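PDB 6NHX: ATP-dependent DNA ligase from Mycobacterium tuberculosis, which joins broken DNA ends with ATP, working with Ku in non-homologous end joining to repair double-strand breaks. Local coordinates for residues A[30-35]-A[107-112]; A[79-84]-A[93-98]; A[190-195]-A[285-290]. The protein carries 1 engineered substitution. All blocks are in the same frame, centred on the assembly; numbering follows the deposited sequence.

Contact 1 of 3, residues A[30-35]-A[107-112]. Engineered in segment 30-35: Met31 (natural residue Lys). With ATP (adenosine-5'-triphosphate), chain B.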
loop_
_atom_site.group_PDB
_atom_site.type_symbol
_atom_site.label_atom_id
_atom_site.label_comp_id
_atom_site.label_asym_id
_atom_site.label_seq_id
_atom_site.Cartn_x
_atom_site.Cartn_y
_atom_site.Cartn_z
ATOM N N GLY A 30 -9.874 5.408 6.243
ATOM C CA GLY A 30 -8.537 4.942 6.542
ATOM C C GLY A 30 -7.768 4.591 5.283
ATOM O O GLY A 30 -8.325 4.132 4.281
ATOM N N MET A 31 -6.463 4.867 5.309
ATOM C CA MET A 31 -5.560 4.422 4.254
ATOM C C MET A 31 -5.068 3.017 4.594
ATOM O O MET A 31 -4.435 2.817 5.638
ATOM C CB MET A 31 -4.372 5.374 4.138
ATOM C CG MET A 31 -3.347 4.899 3.119
ATOM S SD MET A 31 -1.837 5.882 3.155
ATOM C CE MET A 31 -2.446 7.436 2.496
ATOM N N TRP A 32 -5.343 2.059 3.704
ATOM C CA TRP A 32 -5.029 0.642 3.910
ATOM C C TRP A 32 -3.844 0.240 3.031
ATOM O O TRP A 32 -3.944 0.285 1.799
ATOM C CB TRP A 32 -6.239 -0.239 3.580
ATOM C CG TRP A 32 -7.543 0.287 4.119
ATOM C CD1 TRP A 32 -8.676 0.582 3.395
ATOM C CD2 TRP A 32 -7.839 0.608 5.484
ATOM N NE1 TRP A 32 -9.668 1.049 4.239
ATOM C CE2 TRP A 32 -9.168 1.099 5.521
ATOM C CE3 TRP A 32 -7.098 0.559 6.681
ATOM C CZ2 TRP A 32 -9.785 1.494 6.714
ATOM C CZ3 TRP A 32 -7.712 0.963 7.863
ATOM C CH2 TRP A 32 -9.045 1.423 7.870
ATOM N N ASP A 33 -2.729 -0.167 3.648
ATOM C CA ASP A 33 -1.596 -0.663 2.864
ATOM C C ASP A 33 -1.909 -2.054 2.327
ATOM O O ASP A 33 -2.215 -2.969 3.095
ATOM C CB ASP A 33 -0.321 -0.717 3.710
ATOM C CG ASP A 33 0.480 0.579 3.659
ATOM O OD1 ASP A 33 -0.096 1.614 3.271
ATOM O OD2 ASP A 33 1.688 0.567 4.005
ATOM N N GLY A 34 -1.856 -2.216 1.016
ATOM C CA GLY A 34 -2.127 -3.497 0.389
ATOM C C GLY A 34 -1.972 -3.367 -1.109
ATOM O O GLY A 34 -1.212 -2.505 -1.576
ATOM N N TYR A 35 -2.684 -4.189 -1.871
ATOM C CA TYR A 35 -2.693 -4.095 -3.324
ATOM C C TYR A 35 -4.093 -3.693 -3.772
ATOM O O TYR A 35 -5.086 -4.285 -3.334
ATOM C CB TYR A 35 -2.317 -5.422 -3.986
ATOM C CG TYR A 35 -0.876 -5.850 -3.871
ATOM C CD1 TYR A 35 0.167 -4.930 -3.874
ATOM C CD2 TYR A 35 -0.561 -7.187 -3.782
ATOM C CE1 TYR A 35 1.487 -5.356 -3.773
ATOM C CE2 TYR A 35 0.738 -7.618 -3.685
ATOM C CZ TYR A 35 1.759 -6.708 -3.678
ATOM O OH TYR A 35 3.045 -7.188 -3.578
ATOM N N TRP A 107 -10.884 -5.491 1.321
ATOM C CA TRP A 107 -11.600 -4.409 1.985
ATOM C C TRP A 107 -12.121 -3.478 0.900
ATOM O O TRP A 107 -11.339 -2.771 0.251
ATOM C CB TRP A 107 -10.700 -3.659 2.967
ATOM C CG TRP A 107 -10.408 -4.455 4.235
ATOM C CD1 TRP A 107 -10.699 -5.771 4.463
ATOM C CD2 TRP A 107 -9.765 -3.979 5.433
ATOM N NE1 TRP A 107 -10.288 -6.142 5.729
ATOM C CE2 TRP A 107 -9.715 -5.058 6.341
ATOM C CE3 TRP A 107 -9.237 -2.750 5.826
ATOM C CZ2 TRP A 107 -9.156 -4.940 7.611
ATOM C CZ3 TRP A 107 -8.678 -2.640 7.100
ATOM C CH2 TRP A 107 -8.632 -3.727 7.969
ATOM N N ALA A 108 -13.438 -3.471 0.728
ATOM C CA ALA A 108 -14.062 -2.685 -0.327
ATOM C C ALA A 108 -14.274 -1.252 0.137
ATOM O O ALA A 108 -14.688 -1.008 1.279
ATOM C CB ALA A 108 -15.420 -3.292 -0.685
ATOM N N PHE A 109 -14.022 -0.309 -0.770
ATOM C CA PHE A 109 -14.289 1.097 -0.486
ATOM C C PHE A 109 -15.018 1.843 -1.593
ATOM O O PHE A 109 -15.315 3.036 -1.423
ATOM C CB PHE A 109 -13.042 1.869 -0.006
ATOM C CG PHE A 109 -11.807 1.679 -0.855
ATOM C CD1 PHE A 109 -11.769 2.105 -2.187
ATOM C CD2 PHE A 109 -10.635 1.143 -0.291
ATOM C CE1 PHE A 109 -10.608 1.954 -2.963
ATOM C CE2 PHE A 109 -9.477 0.992 -1.058
ATOM C CZ PHE A 109 -9.463 1.396 -2.387
ATOM N N ASP A 110 -15.352 1.181 -2.698
ATOM C CA ASP A 110 -16.219 1.817 -3.679
ATOM C C ASP A 110 -17.061 0.752 -4.366
ATOM O O ASP A 110 -16.736 -0.441 -4.362
ATOM C CB ASP A 110 -15.472 2.703 -4.683
ATOM C CG ASP A 110 -16.196 4.011 -4.942
ATOM O OD1 ASP A 110 -17.453 3.987 -4.978
ATOM O OD2 ASP A 110 -15.520 5.057 -5.096
ATOM N N LEU A 111 -18.161 1.217 -4.955
ATOM C CA LEU A 111 -19.096 0.382 -5.694
ATOM C C LEU A 111 -19.304 1.074 -7.027
ATOM O O LEU A 111 -19.762 2.227 -7.064
ATOM C CB LEU A 111 -20.422 0.284 -4.937
ATOM C CG LEU A 111 -21.523 -0.548 -5.601
ATOM C CD1 LEU A 111 -21.126 -2.022 -5.689
ATOM C CD2 LEU A 111 -22.824 -0.405 -4.827
ATOM N N LEU A 112 -18.905 0.415 -8.112
ATOM C CA LEU A 112 -18.928 1.038 -9.430
ATOM C C LEU A 112 -20.052 0.540 -10.319
ATOM O O LEU A 112 -20.349 1.181 -11.336
ATOM C CB LEU A 112 -17.597 0.805 -10.158
ATOM C CG LEU A 112 -16.336 1.154 -9.362
ATOM C CD1 LEU A 112 -15.103 1.023 -10.238
ATOM C CD2 LEU A 112 -16.435 2.553 -8.740
HETATM P PG ATP B . -0.089 5.608 -5.766
HETATM O O1G ATP B . -1.023 6.692 -5.269
HETATM O O2G ATP B . 0.494 5.841 -7.147
HETATM O O3G ATP B . -0.678 4.218 -5.604
HETATM P PB ATP B . 1.668 4.732 -3.594
HETATM O O1B ATP B . 3.002 5.208 -3.077
HETATM O O2B ATP B . 1.442 3.277 -3.942
HETATM O O3B ATP B . 1.231 5.680 -4.823
HETATM P PA ATP B . 0.583 5.913 -1.179
HETATM O O1A ATP B . 1.185 7.263 -1.424
HETATM O O2A ATP B . 1.099 4.921 -0.170
HETATM O O3A ATP B . 0.508 5.164 -2.587
HETATM O "O5'" ATP B . -1.024 6.076 -1.064
HETATM C "C5'" ATP B . -1.825 5.007 -0.570
HETATM C "C4'" ATP B . -2.147 3.995 -1.675
HETATM O "O4'" ATP B . -3.122 3.095 -1.149
HETATM C "C3'" ATP B . -2.756 4.616 -2.914
HETATM O "O3'" ATP B . -2.521 3.749 -4.020
HETATM C "C2'" ATP B . -4.218 4.567 -2.573
HETATM O "O2'" ATP B . -5.058 4.628 -3.734
HETATM C "C1'" ATP B . -4.352 3.226 -1.858
HETATM N N9 ATP B . -5.398 3.249 -0.816
HETATM C C8 ATP B . -5.282 2.769 0.447
HETATM N N7 ATP B . -6.449 2.917 1.133
HETATM C C5 ATP B . -7.321 3.483 0.276
HETATM C C6 ATP B . -8.705 3.928 0.361
HETATM N N6 ATP B . -9.385 3.812 1.507
HETATM N N1 ATP B . -9.254 4.472 -0.735
HETATM C C2 ATP B . -8.589 4.613 -1.888
HETATM N N3 ATP B . -7.307 4.242 -2.035
HETATM C C4 ATP B . -6.639 3.700 -0.992
#

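Contact 2 of 3, residues A[79-84]-A[93-98]. With ATP (adenosine-5'-triphosphate), chain B.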
loop_
_atom_site.group_PDB
_atom_site.type_symbol
_atom_site.label_atom_id
_atom_site.label_comp_id
_atom_site.label_asym_id
_atom_site.label_seq_id
_atom_site.Cartn_x
_atom_site.Cartn_y
_atom_site.Cartn_z
ATOM N N GLY A 79 -11.399 -1.698 -4.070
ATOM C CA GLY A 79 -10.910 -1.811 -2.714
ATOM C C GLY A 79 -9.473 -2.265 -2.690
ATOM O O GLY A 79 -8.763 -2.195 -3.695
ATOM N N GLU A 80 -9.065 -2.763 -1.526
ATOM C CA GLU A 80 -7.681 -3.156 -1.282
ATOM C C GLU A 80 -7.641 -4.607 -0.828
ATOM O O GLU A 80 -8.387 -4.991 0.078
ATOM C CB GLU A 80 -7.065 -2.280 -0.182
ATOM C CG GLU A 80 -5.550 -2.220 -0.198
ATOM C CD GLU A 80 -5.030 -1.056 -1.014
ATOM O OE1 GLU A 80 -5.851 -0.284 -1.544
ATOM O OE2 GLU A 80 -3.798 -0.904 -1.121
ATOM N N ALA A 81 -6.775 -5.411 -1.443
ATOM C CA ALA A 81 -6.430 -6.701 -0.864
ATOM C C ALA A 81 -5.391 -6.458 0.221
ATOM O O ALA A 81 -4.415 -5.737 0.000
ATOM C CB ALA A 81 -5.872 -7.636 -1.934
ATOM N N VAL A 82 -5.622 -7.035 1.402
ATOM C CA VAL A 82 -4.797 -6.769 2.570
ATOM C C VAL A 82 -4.450 -8.061 3.295
ATOM O O VAL A 82 -5.196 -9.052 3.268
ATOM C CB VAL A 82 -5.440 -5.776 3.564
ATOM C CG1 VAL A 82 -5.625 -4.401 2.935
ATOM C CG2 VAL A 82 -6.776 -6.349 4.065
ATOM N N VAL A 83 -3.306 -8.019 3.962
ATOM C CA VAL A 83 -2.905 -9.010 4.947
ATOM C C VAL A 83 -2.729 -8.264 6.258
ATOM O O VAL A 83 -1.987 -7.277 6.318
ATOM C CB VAL A 83 -1.602 -9.730 4.540
ATOM C CG1 VAL A 83 -1.073 -10.624 5.667
ATOM C CG2 VAL A 83 -1.780 -10.519 3.258
ATOM N N LEU A 84 -3.390 -8.740 7.305
ATOM C CA LEU A 84 -3.376 -8.069 8.596
ATOM C C LEU A 84 -2.192 -8.531 9.440
ATOM O O LEU A 84 -1.861 -9.720 9.470
ATOM C CB LEU A 84 -4.687 -8.342 9.343
ATOM C CG LEU A 84 -5.966 -8.015 8.564
ATOM C CD1 LEU A 84 -7.205 -8.215 9.439
ATOM C CD2 LEU A 84 -5.915 -6.588 8.000
ATOM N N SER A 93 4.261 -5.036 3.834
ATOM C CA SER A 93 5.338 -6.019 3.772
ATOM C C SER A 93 4.798 -7.433 3.961
ATOM O O SER A 93 5.292 -8.374 3.333
ATOM C CB SER A 93 6.448 -5.701 4.778
ATOM O OG SER A 93 6.001 -5.779 6.117
ATOM N N GLN A 94 3.778 -7.612 4.811
ATOM C CA GLN A 94 3.216 -8.952 4.946
ATOM C C GLN A 94 2.456 -9.377 3.699
ATOM O O GLN A 94 2.465 -10.562 3.347
ATOM C CB GLN A 94 2.364 -9.079 6.209
ATOM C CG GLN A 94 3.209 -8.884 7.458
ATOM C CD GLN A 94 2.537 -9.338 8.729
ATOM O OE1 GLN A 94 1.732 -10.269 8.727
ATOM N NE2 GLN A 94 2.876 -8.685 9.835
ATOM N N MET A 95 1.806 -8.436 3.018
ATOM C CA MET A 95 1.217 -8.739 1.722
ATOM C C MET A 95 2.291 -9.113 0.706
ATOM O O MET A 95 2.194 -10.143 0.028
ATOM C CB MET A 95 0.389 -7.552 1.232
ATOM C CG MET A 95 -0.027 -7.666 -0.215
ATOM S SD MET A 95 -1.077 -9.092 -0.544
ATOM C CE MET A 95 -2.578 -8.607 0.270
ATOM N N GLN A 96 3.343 -8.298 0.607
ATOM C CA GLN A 96 4.407 -8.550 -0.357
ATOM C C GLN A 96 5.106 -9.877 -0.110
ATOM O O GLN A 96 5.602 -10.503 -1.055
ATOM C CB GLN A 96 5.422 -7.413 -0.257
ATOM C CG GLN A 96 5.685 -6.715 -1.543
ATOM C CD GLN A 96 6.725 -5.626 -1.405
ATOM O OE1 GLN A 96 7.398 -5.501 -0.373
ATOM N NE2 GLN A 96 6.841 -4.816 -2.435
ATOM N N ASN A 97 5.171 -10.322 1.142
ATOM C CA ASN A 97 5.862 -11.549 1.495
ATOM C C ASN A 97 4.905 -12.676 1.843
ATOM O O ASN A 97 5.289 -13.615 2.542
ATOM C CB ASN A 97 6.848 -11.296 2.639
ATOM C CG ASN A 97 8.002 -10.390 2.222
ATOM O OD1 ASN A 97 9.012 -10.866 1.718
ATOM N ND2 ASN A 97 7.859 -9.092 2.445
ATOM N N ARG A 98 3.669 -12.606 1.365
ATOM C CA ARG A 98 2.687 -13.604 1.756
ATOM C C ARG A 98 3.046 -14.959 1.176
ATOM O O ARG A 98 3.669 -15.072 0.116
ATOM C CB ARG A 98 1.286 -13.193 1.317
ATOM C CG ARG A 98 1.039 -13.208 -0.172
ATOM C CD ARG A 98 -0.361 -12.693 -0.426
ATOM N NE ARG A 98 -0.639 -12.422 -1.834
ATOM C CZ ARG A 98 -1.379 -13.206 -2.609
ATOM N NH1 ARG A 98 -1.908 -14.318 -2.113
ATOM N NH2 ARG A 98 -1.588 -12.882 -3.879
HETATM P PG ATP B . -0.089 5.608 -5.766
HETATM O O1G ATP B . -1.023 6.692 -5.269
HETATM O O2G ATP B . 0.494 5.841 -7.147
HETATM O O3G ATP B . -0.678 4.218 -5.604
HETATM P PB ATP B . 1.668 4.732 -3.594
HETATM O O1B ATP B . 3.002 5.208 -3.077
HETATM O O2B ATP B . 1.442 3.277 -3.942
HETATM O O3B ATP B . 1.231 5.680 -4.823
HETATM P PA ATP B . 0.583 5.913 -1.179
HETATM O O1A ATP B . 1.185 7.263 -1.424
HETATM O O2A ATP B . 1.099 4.921 -0.170
HETATM O O3A ATP B . 0.508 5.164 -2.587
HETATM O "O5'" ATP B . -1.024 6.076 -1.064
HETATM C "C5'" ATP B . -1.825 5.007 -0.570
HETATM C "C4'" ATP B . -2.147 3.995 -1.675
HETATM O "O4'" ATP B . -3.122 3.095 -1.149
HETATM C "C3'" ATP B . -2.756 4.616 -2.914
HETATM O "O3'" ATP B . -2.521 3.749 -4.020
HETATM C "C2'" ATP B . -4.218 4.567 -2.573
HETATM O "O2'" ATP B . -5.058 4.628 -3.734
HETATM C "C1'" ATP B . -4.352 3.226 -1.858
HETATM N N9 ATP B . -5.398 3.249 -0.816
HETATM C C8 ATP B . -5.282 2.769 0.447
HETATM N N7 ATP B . -6.449 2.917 1.133
HETATM C C5 ATP B . -7.321 3.483 0.276
HETATM C C6 ATP B . -8.705 3.928 0.361
HETATM N N6 ATP B . -9.385 3.812 1.507
HETATM N N1 ATP B . -9.254 4.472 -0.735
HETATM C C2 ATP B . -8.589 4.613 -1.888
HETATM N N3 ATP B . -7.307 4.242 -2.035
HETATM C C4 ATP B . -6.639 3.700 -0.992
HETATM O O HOH W 1 0.256 -11.567 10.112
#

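Contact 3 of 3, residues A[190-195]-A[285-290]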
loop_
_atom_site.group_PDB
_atom_site.type_symbol
_atom_site.label_atom_id
_atom_site.label_comp_id
_atom_site.label_asym_id
_atom_site.label_seq_id
_atom_site.Cartn_x
_atom_site.Cartn_y
_atom_site.Cartn_z
ATOM N N ASN A 190 6.371 10.687 7.655
ATOM C CA ASN A 190 7.233 10.972 6.520
ATOM C C ASN A 190 7.742 9.654 5.955
ATOM O O ASN A 190 8.087 8.736 6.705
ATOM C CB ASN A 190 8.450 11.768 6.984
ATOM C CG ASN A 190 8.107 13.166 7.412
ATOM O OD1 ASN A 190 7.184 13.783 6.880
ATOM N ND2 ASN A 190 8.854 13.680 8.383
ATOM N N THR A 191 7.786 9.560 4.628
ATOM C CA THR A 191 8.294 8.382 3.936
ATOM C C THR A 191 9.394 8.795 2.967
ATOM O O THR A 191 9.394 9.910 2.435
ATOM C CB THR A 191 7.147 7.635 3.234
ATOM O OG1 THR A 191 6.204 7.202 4.225
ATOM C CG2 THR A 191 7.648 6.420 2.476
ATOM N N GLN A 192 10.375 7.913 2.791
ATOM C CA GLN A 192 11.507 8.180 1.914
ATOM C C GLN A 192 11.799 6.918 1.118
ATOM O O GLN A 192 11.871 5.828 1.692
ATOM C CB GLN A 192 12.736 8.571 2.745
ATOM C CG GLN A 192 14.027 8.772 1.947
ATOM C CD GLN A 192 13.929 9.906 0.952
ATOM O OE1 GLN A 192 13.575 11.036 1.316
ATOM N NE2 GLN A 192 14.242 9.619 -0.317
ATOM N N GLU A 193 11.944 7.067 -0.199
ATOM C CA GLU A 193 12.466 6.000 -1.031
ATOM C C GLU A 193 13.970 5.890 -0.831
ATOM O O GLU A 193 14.695 6.899 -0.759
ATOM C CB GLU A 193 12.161 6.278 -2.502
ATOM C CG GLU A 193 10.670 6.289 -2.797
ATOM C CD GLU A 193 10.345 6.939 -4.120
ATOM O OE1 GLU A 193 11.276 7.239 -4.895
ATOM O OE2 GLU A 193 9.143 7.150 -4.384
ATOM N N VAL A 194 14.445 4.649 -0.751
ATOM C CA VAL A 194 15.865 4.367 -0.571
ATOM C C VAL A 194 16.248 3.216 -1.485
ATOM O O VAL A 194 15.398 2.461 -1.956
ATOM C CB VAL A 194 16.228 4.027 0.893
ATOM C CG1 VAL A 194 15.959 5.208 1.823
ATOM C CG2 VAL A 194 15.469 2.791 1.346
ATOM N N VAL A 195 17.543 3.094 -1.761
ATOM C CA VAL A 195 18.084 1.954 -2.495
ATOM C C VAL A 195 18.801 1.037 -1.514
ATOM O O VAL A 195 19.533 1.506 -0.629
ATOM C CB VAL A 195 19.018 2.420 -3.629
ATOM C CG1 VAL A 195 19.694 1.234 -4.328
ATOM C CG2 VAL A 195 18.241 3.268 -4.620
ATOM N N GLY A 285 22.953 12.770 7.577
ATOM C CA GLY A 285 22.291 12.087 6.486
ATOM C C GLY A 285 21.684 10.745 6.822
ATOM O O GLY A 285 21.452 9.946 5.905
ATOM N N ARG A 286 21.414 10.468 8.091
ATOM C CA ARG A 286 20.784 9.216 8.488
ATOM C C ARG A 286 19.299 9.432 8.769
ATOM O O ARG A 286 18.873 10.525 9.140
ATOM C CB ARG A 286 21.449 8.646 9.741
ATOM C CG ARG A 286 22.969 8.557 9.666
ATOM C CD ARG A 286 23.403 7.514 8.649
ATOM N NE ARG A 286 24.854 7.335 8.636
ATOM C CZ ARG A 286 25.508 6.554 9.489
ATOM N NH1 ARG A 286 24.838 5.892 10.427
ATOM N NH2 ARG A 286 26.830 6.436 9.412
ATOM N N LEU A 287 18.511 8.372 8.598
ATOM C CA LEU A 287 17.078 8.417 8.868
ATOM C C LEU A 287 16.828 8.015 10.319
ATOM O O LEU A 287 17.191 6.908 10.732
ATOM C CB LEU A 287 16.324 7.502 7.904
ATOM C CG LEU A 287 16.378 7.925 6.438
ATOM C CD1 LEU A 287 15.977 6.757 5.543
ATOM C CD2 LEU A 287 15.479 9.129 6.177
ATOM N N ARG A 288 16.223 8.916 11.092
ATOM C CA ARG A 288 15.865 8.609 12.469
ATOM C C ARG A 288 14.531 7.873 12.528
ATOM O O ARG A 288 13.641 8.085 11.695
ATOM C CB ARG A 288 15.766 9.886 13.304
ATOM C CG ARG A 288 17.100 10.451 13.731
ATOM C CD ARG A 288 16.941 11.405 14.897
ATOM N NE ARG A 288 18.214 11.639 15.571
ATOM C CZ ARG A 288 18.885 12.784 15.519
ATOM N NH1 ARG A 288 18.399 13.808 14.830
ATOM N NH2 ARG A 288 20.039 12.907 16.157
ATOM N N GLN A 289 14.403 6.998 13.527
ATOM C CA GLN A 289 13.167 6.258 13.791
ATOM C C GLN A 289 12.634 5.601 12.523
ATOM O O GLN A 289 11.450 5.696 12.185
ATOM C CB GLN A 289 12.119 7.149 14.452
ATOM C CG GLN A 289 12.509 7.589 15.851
ATOM C CD GLN A 289 11.440 8.422 16.511
ATOM O OE1 GLN A 289 11.619 9.620 16.727
ATOM N NE2 GLN A 289 10.315 7.796 16.833
ATOM N N SER A 290 13.530 4.932 11.812
ATOM C CA SER A 290 13.169 4.347 10.535
ATOM C C SER A 290 12.334 3.090 10.741
ATOM O O SER A 290 12.461 2.385 11.747
ATOM C CB SER A 290 14.428 4.017 9.730
ATOM O OG SER A 290 15.250 3.097 10.434
#

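Contact 1 of 3, residues A[30-35]-A[107-112]
Trp32 reaches across to Trp107 and Phe109, and the backbone of Gly30 and of Trp32 itself holds the adenine of ATP. Gly30 O accepts a bond from ATP N6 at 3.0 Å and also lies over one face of the Trp32 indole. Engineered Met31 replaces the lysine of ligase motif I (KxDG), the family's AMP acceptor; its thioether lies against the exocyclic C5' of ATP, SD 3.8 Å from it. Trp32 N donates almost straight (173°) to ATP N7 over 2.9 Å, so the purine is read from both N6 and N7. The other face of Trp32 receives the edge of Trp107 in a T-shaped stack, planes at 84°, with Trp107 CZ3 3.6 Å from Trp32 CE3. At the pyrrole end, Trp32 CD1 meets the rim of Phe109, CD2 at 4.2 Å. Phe109 in turn lies flat over the base, its CE2 3.4 Å from ATP C6. Farther on, Asp33, a probable manganese ligand, forms a salt bridge with Arg293. The backbone of Met31 is hydrogen-bonded to Gly164 of strand 164-169, whereas strand 105-114 pairs with strand 74-82 and is backed by helix 124-136; the aromatic cluster therefore joins two sheets.

Contact 2 of 3, residues A[79-84]-A[93-98]
Leu84 O accepts a bond from a water 2.9 Å away, and that water also lies against Gln94 OE1, although its distance from the amide oxygen is too short to be trusted. The two oxygens, Leu84 O and Gln94 OE1, are themselves 3.7 Å apart, and both residues are partly exposed. Gly79 and Glu80 belong to motif III of the ligase nucleotidyltransferase domain, and strand 74-82 is the sheet strand over which the short helix 92-96 packs. Ala81 and Val83 point at the helix, while Val82 and Leu84 point the other way, Leu84 onto Glu105 and Trp107. Val83 fills the middle of the interface with both methyls. Its CG1 meets Gln94 CB at 3.8 Å, the two side chains crossing at about a right angle; CG2 approaches Met95 CE at 3.6 Å. Gln94 runs out extended beyond CG and carries its amide past Val83 toward Leu84 O. Met95 does the opposite: CG lies anti to the backbone N (chi1 168°), then bends at chi2 and chi3 fold the thioether back, which brings its methyl to the strand rather than along the helix. Tyr35 of strand 35-42 also touches Met95, and Val83 is tied through its backbone to Ser91, just before the helix. Earlier in segment 79-84, Glu80 turns its carboxylate to the nucleotide, OE1 standing 3.6 Å from ATP N9. The Met95 methyl finally comes to rest against the strand backbone, CE 3.4 Å from Ala81 O and 4.1 Å from Ala81 CB.

Contact 3 of 3, residues A[190-195]-A[285-290]
Leu287 reaches from its loop toward Val194 and Gln192 on strand 190-201, a long strand of the OB-fold domain at the C-terminal end of the ligase. The loop links strands 273-278 and 291-295, and within 285-290 Leu287 makes the whole contact. Its CB points at the strand but is still too distant to touch it. CG, anti to the carbonyl carbon (chi1 -66°), carries the branch farther inward, yet remains 5.4 Å from Val194 CG1. The contact is made by the two methyls. CD1 meets Val194 CG1 at 4.0 Å, tip to tip, and CD2 stands 4.4 Å from Gln192 CB, so the isobutyl fork straddles two residues that face the same way on the strand. This is loose apolar packing over a small area, but all three residues are buried. Tyr278, Trp281 and Met213 also touch Leu287, and Met213 touches Val194 as well, which makes the leucine one member of a larger, mostly apolar cluster. Leu287 is held to strand 220-228 too, through a backbone bond with Ala224. Gln192 offers Leu287 only its aliphatic root. A turn at chi2 (63°) sends the amide along its own strand, and this buried group is satisfied elsewhere: OE1 accepts from Glu307 N, and NE2 gives to Val305 O near the chain terminus. The same NE2 donates to Glu193 O of its own strand over 2.8 Å, nearly straight at 166°, in the carbonyl plane and on a lone pair.

All three contacts are largely buried but differ in place and chemistry. Contacts 1 and 2 belong to the nucleotidyltransferase domain, centred about 10 and 8 Å from the chain centre, and share an antiparallel sheet through strands 105-114 and 74-82; probable backbone bonds, Ala81 N to Tyr35 O and Trp107 N to Glu80 O, join them. Both touch ATP. Contact 1 is aromatic and lines the base pocket, whereas contact 2 is aliphatic and thioether packing with a water at its partly exposed margin. Contact 3, aliphatic and smallest by buried surface, lies farther out in the OB-fold domain, about 17 Å from the chain centre and about 26 and 22 Å from contacts 1 and 2, centre to centre.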